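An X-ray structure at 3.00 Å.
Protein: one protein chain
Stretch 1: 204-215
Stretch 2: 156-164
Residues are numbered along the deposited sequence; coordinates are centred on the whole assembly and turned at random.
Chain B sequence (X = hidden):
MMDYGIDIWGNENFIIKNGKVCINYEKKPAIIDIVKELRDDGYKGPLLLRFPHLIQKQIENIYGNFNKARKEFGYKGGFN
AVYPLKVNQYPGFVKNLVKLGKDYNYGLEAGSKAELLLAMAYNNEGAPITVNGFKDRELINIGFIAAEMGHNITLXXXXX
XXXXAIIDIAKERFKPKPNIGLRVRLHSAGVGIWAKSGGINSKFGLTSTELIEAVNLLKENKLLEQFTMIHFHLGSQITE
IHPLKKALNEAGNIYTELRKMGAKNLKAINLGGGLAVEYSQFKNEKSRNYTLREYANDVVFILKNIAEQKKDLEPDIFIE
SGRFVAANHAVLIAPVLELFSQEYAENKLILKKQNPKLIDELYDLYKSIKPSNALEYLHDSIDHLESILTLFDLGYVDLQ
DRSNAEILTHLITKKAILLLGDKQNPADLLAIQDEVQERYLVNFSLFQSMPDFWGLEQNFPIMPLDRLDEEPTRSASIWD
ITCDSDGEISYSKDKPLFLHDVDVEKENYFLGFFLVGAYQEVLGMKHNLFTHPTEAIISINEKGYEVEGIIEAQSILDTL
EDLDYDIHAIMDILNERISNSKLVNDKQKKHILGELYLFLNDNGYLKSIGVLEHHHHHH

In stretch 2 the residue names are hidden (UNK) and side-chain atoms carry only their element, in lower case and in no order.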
# COMPACT_ATOMS: atom_id res chain seq x y z
N PHE B 204 15.21 16.87 -4.89
CA PHE B 204 15.24 17.86 -3.81
C PHE B 204 16.68 18.12 -3.38
O PHE B 204 17.56 17.33 -3.68
CB PHE B 204 14.46 17.33 -2.62
CG PHE B 204 13.06 16.96 -2.95
CD1 PHE B 204 12.07 17.93 -2.98
CD2 PHE B 204 12.72 15.64 -3.24
CE1 PHE B 204 10.76 17.60 -3.29
CE2 PHE B 204 11.42 15.29 -3.56
CZ PHE B 204 10.43 16.27 -3.58
N GLY B 205 16.90 19.21 -2.66
CA GLY B 205 18.24 19.54 -2.23
C GLY B 205 18.60 20.94 -2.71
O GLY B 205 17.83 21.58 -3.42
N LEU B 206 19.77 21.42 -2.31
CA LEU B 206 20.20 22.75 -2.69
C LEU B 206 21.05 22.72 -3.95
O LEU B 206 21.93 21.88 -4.08
CB LEU B 206 20.97 23.40 -1.55
CG LEU B 206 20.27 23.52 -0.21
CD1 LEU B 206 21.23 24.13 0.78
CD2 LEU B 206 19.03 24.38 -0.34
N THR B 207 20.80 23.65 -4.87
CA THR B 207 21.58 23.72 -6.09
C THR B 207 22.96 24.27 -5.76
O THR B 207 23.19 24.74 -4.65
CB THR B 207 20.92 24.64 -7.12
OG1 THR B 207 21.11 26.00 -6.73
CG2 THR B 207 19.44 24.34 -7.19
N SER B 208 23.87 24.23 -6.73
CA SER B 208 25.22 24.73 -6.49
C SER B 208 25.19 26.20 -6.11
O SER B 208 25.88 26.63 -5.18
CB SER B 208 26.11 24.52 -7.73
OG SER B 208 25.55 25.13 -8.88
N THR B 209 24.38 26.98 -6.81
CA THR B 209 24.29 28.39 -6.51
C THR B 209 23.63 28.58 -5.14
O THR B 209 24.04 29.44 -4.36
CB THR B 209 23.55 29.14 -7.66
OG1 THR B 209 22.46 29.90 -7.13
CG2 THR B 209 23.05 28.14 -8.73
N GLU B 210 22.62 27.77 -4.83
CA GLU B 210 21.94 27.87 -3.53
C GLU B 210 22.87 27.49 -2.39
O GLU B 210 22.83 28.09 -1.32
CB GLU B 210 20.70 26.98 -3.49
CG GLU B 210 19.53 27.54 -4.25
CD GLU B 210 18.40 26.55 -4.36
OE1 GLU B 210 17.35 26.92 -4.95
OE2 GLU B 210 18.54 25.40 -3.88
N LEU B 211 23.72 26.49 -2.62
CA LEU B 211 24.67 26.05 -1.61
C LEU B 211 25.60 27.19 -1.24
O LEU B 211 25.95 27.35 -0.08
CB LEU B 211 25.50 24.88 -2.11
CG LEU B 211 24.82 23.52 -2.16
CD1 LEU B 211 25.74 22.55 -2.86
CD2 LEU B 211 24.51 23.03 -0.75
N ILE B 212 26.02 27.97 -2.23
CA ILE B 212 26.91 29.08 -1.93
C ILE B 212 26.14 30.08 -1.06
O ILE B 212 26.63 30.47 0.00
CB ILE B 212 27.40 29.77 -3.23
CG1 ILE B 212 28.21 28.78 -4.07
CG2 ILE B 212 28.28 30.95 -2.89
CD1 ILE B 212 28.66 29.34 -5.40
N GLU B 213 24.95 30.48 -1.47
CA GLU B 213 24.16 31.41 -0.68
C GLU B 213 24.04 30.87 0.74
O GLU B 213 24.21 31.60 1.72
CB GLU B 213 22.77 31.58 -1.28
CG GLU B 213 22.80 32.09 -2.69
CD GLU B 213 21.43 32.27 -3.28
OE1 GLU B 213 20.64 33.09 -2.75
OE2 GLU B 213 21.13 31.58 -4.28
N ALA B 214 23.75 29.57 0.83
CA ALA B 214 23.60 28.92 2.12
C ALA B 214 24.82 29.19 2.99
O ALA B 214 24.68 29.54 4.16
CB ALA B 214 23.41 27.43 1.92
N VAL B 215 26.01 29.04 2.42
CA VAL B 215 27.24 29.27 3.17
C VAL B 215 27.39 30.72 3.56
O VAL B 215 27.81 31.03 4.67
CB VAL B 215 28.48 28.83 2.38
CG1 VAL B 215 29.75 29.34 3.05
CG2 VAL B 215 28.52 27.33 2.29
N UNK B 156 19.12 18.72 8.84
CA UNK B 156 19.51 18.80 7.44
C UNK B 156 18.52 19.68 6.65
O UNK B 156 17.35 19.33 6.51
c UNK B 156 19.93 17.49 5.35
o UNK B 156 20.54 16.61 7.50
c UNK B 156 19.56 17.40 6.81
N UNK B 157 19.01 20.82 6.15
CA UNK B 157 18.20 21.77 5.38
C UNK B 157 17.86 21.25 3.98
O UNK B 157 18.73 20.74 3.28
c UNK B 157 18.78 23.97 6.49
c UNK B 157 18.93 23.15 5.22
c UNK B 157 19.53 23.38 7.65
c UNK B 157 18.35 23.96 4.07
N UNK B 158 16.60 21.40 3.58
CA UNK B 158 16.16 20.95 2.27
C UNK B 158 16.08 22.14 1.32
O UNK B 158 16.12 21.98 0.11
o UNK B 158 16.16 17.45 4.00
c UNK B 158 14.67 19.23 3.45
c UNK B 158 14.77 20.31 2.39
c UNK B 158 15.46 18.00 3.11
o UNK B 158 15.39 17.57 1.94
N UNK B 159 15.97 23.34 1.90
CA UNK B 159 15.89 24.56 1.11
C UNK B 159 16.34 25.79 1.90
O UNK B 159 16.24 25.80 3.13
N UNK B 160 16.82 26.81 1.21
CA UNK B 160 17.28 28.05 1.85
C UNK B 160 16.29 28.56 2.90
O UNK B 160 16.68 29.01 3.98
c UNK B 160 19.64 27.98 0.08
c UNK B 160 17.53 29.13 0.82
c UNK B 160 19.00 29.32 0.43
c UNK B 160 19.08 30.26 -0.75
N UNK B 161 15.02 28.48 2.56
CA UNK B 161 13.97 28.91 3.46
C UNK B 161 14.12 28.31 4.85
O UNK B 161 14.06 29.03 5.85
o UNK B 161 11.94 30.66 2.08
c UNK B 161 12.62 28.52 2.89
n UNK B 161 10.62 29.65 3.62
c UNK B 161 11.69 29.70 2.82
N UNK B 162 14.30 26.99 4.92
CA UNK B 162 14.47 26.32 6.20
C UNK B 162 15.68 26.85 6.95
O UNK B 162 15.67 26.93 8.18
o UNK B 162 12.78 21.90 4.88
o UNK B 162 14.87 22.15 5.62
c UNK B 162 13.49 24.11 5.43
c UNK B 162 13.73 22.61 5.30
c UNK B 162 14.67 24.82 6.01
N UNK B 163 16.72 27.20 6.19
CA UNK B 163 17.95 27.71 6.79
C UNK B 163 17.64 29.00 7.51
O UNK B 163 18.03 29.20 8.67
c UNK B 163 19.01 27.94 5.72
c UNK B 163 20.96 27.38 7.19
c UNK B 163 21.31 28.55 4.99
c UNK B 163 20.39 28.39 6.20
N UNK B 164 16.93 29.88 6.82
CA UNK B 164 16.55 31.16 7.40
C UNK B 164 15.78 30.94 8.69
O UNK B 164 16.07 31.55 9.71
o UNK B 164 15.39 33.92 4.27
c UNK B 164 16.44 33.25 4.42
c UNK B 164 16.31 31.88 5.01
c UNK B 164 15.70 31.92 6.39
o UNK B 164 17.57 33.66 4.10
O HOH W 1 14.82 22.71 -2.45

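Position 156 carries three side-chain atoms: a first carbon bearing one oxygen and one carbon. That fork is threonine, Thr 156. It lies in a strand, where branching at CB is well tolerated, and makes no contact with stretch 1.

Position 157 has four carbons, forked at the first, with one arm two carbons long; one of them lies 4.4 Å from Leu 206 CD1. The unequal fork identifies isoleucine, Ile 157, whose CG2 is the atom in question. A branched apolar residue suits a buried strand.

Position 158 has three carbons in a row, the third carrying two oxygens. The side chain makes no close contact with stretch 1, but the backbone O lies 3.8 Å from Leu 206 CD2 and 3.9 Å from Gly 205 C. Two like oxygens on a three-carbon chain fit glutamate, Glu 158; both are hydrogen-bonded elsewhere in the structure, which makes their burial tolerable.

Position 159 has no side-chain atoms, and its CA sits 3.5 Å from Leu 206 CD2. It is glycine, Gly 159, at the N-cap of the helix that follows. A CB would have room here.

Position 160 has four carbons forked at the second, one terminal carbon lying 3.5 Å from Glu 210 O and 3.7 Å from Leu 206 CD2. This is leucine, Leu 160; that carbon is CD1, which also meets Ala 214 CB at 4.2 Å, while CD2 lies 3.8 Å from Glu 213 OE1. The fork beyond CB lets its end reach the neighbouring helix.

Position 161 has two carbons, the second carrying one oxygen and one nitrogen: an amide, Asn 161. It is exposed, as suits a polar group, and out of reach of stretch 1.

Position 162 repeats the three-carbon carboxylate and is Glu 162. Its OE2 accepts from Glu 158 N at 2.8 Å, tying the helix to the preceding turn.

Position 163 has four carbons forked at the second; its CA-to-CB bond points toward stretch 1, and one terminal carbon lies 3.6 Å from Ala 214 O and 3.9 Å from Ala 214 CB. This is leucine, Leu 163, and that carbon is CD2, apolar like the methyl it meets.

Position 164, again three carbons ending in two oxygens, is Glu 164, solvent-exposed and without contact.

The contact is chiefly apolar packing, with no direct hydrogen bond across it. The helices run nearly parallel, at 9°, and Leu 160 has the most surface covered by the other stretch, lodged among Leu 206, Glu 210 and Ala 214. One water donates to Glu 158 O at 3.0 Å and weakly to Gly 205 O at 3.4 Å, bridging the backbones.

Stretch 2 156-164: TIEGLNELE
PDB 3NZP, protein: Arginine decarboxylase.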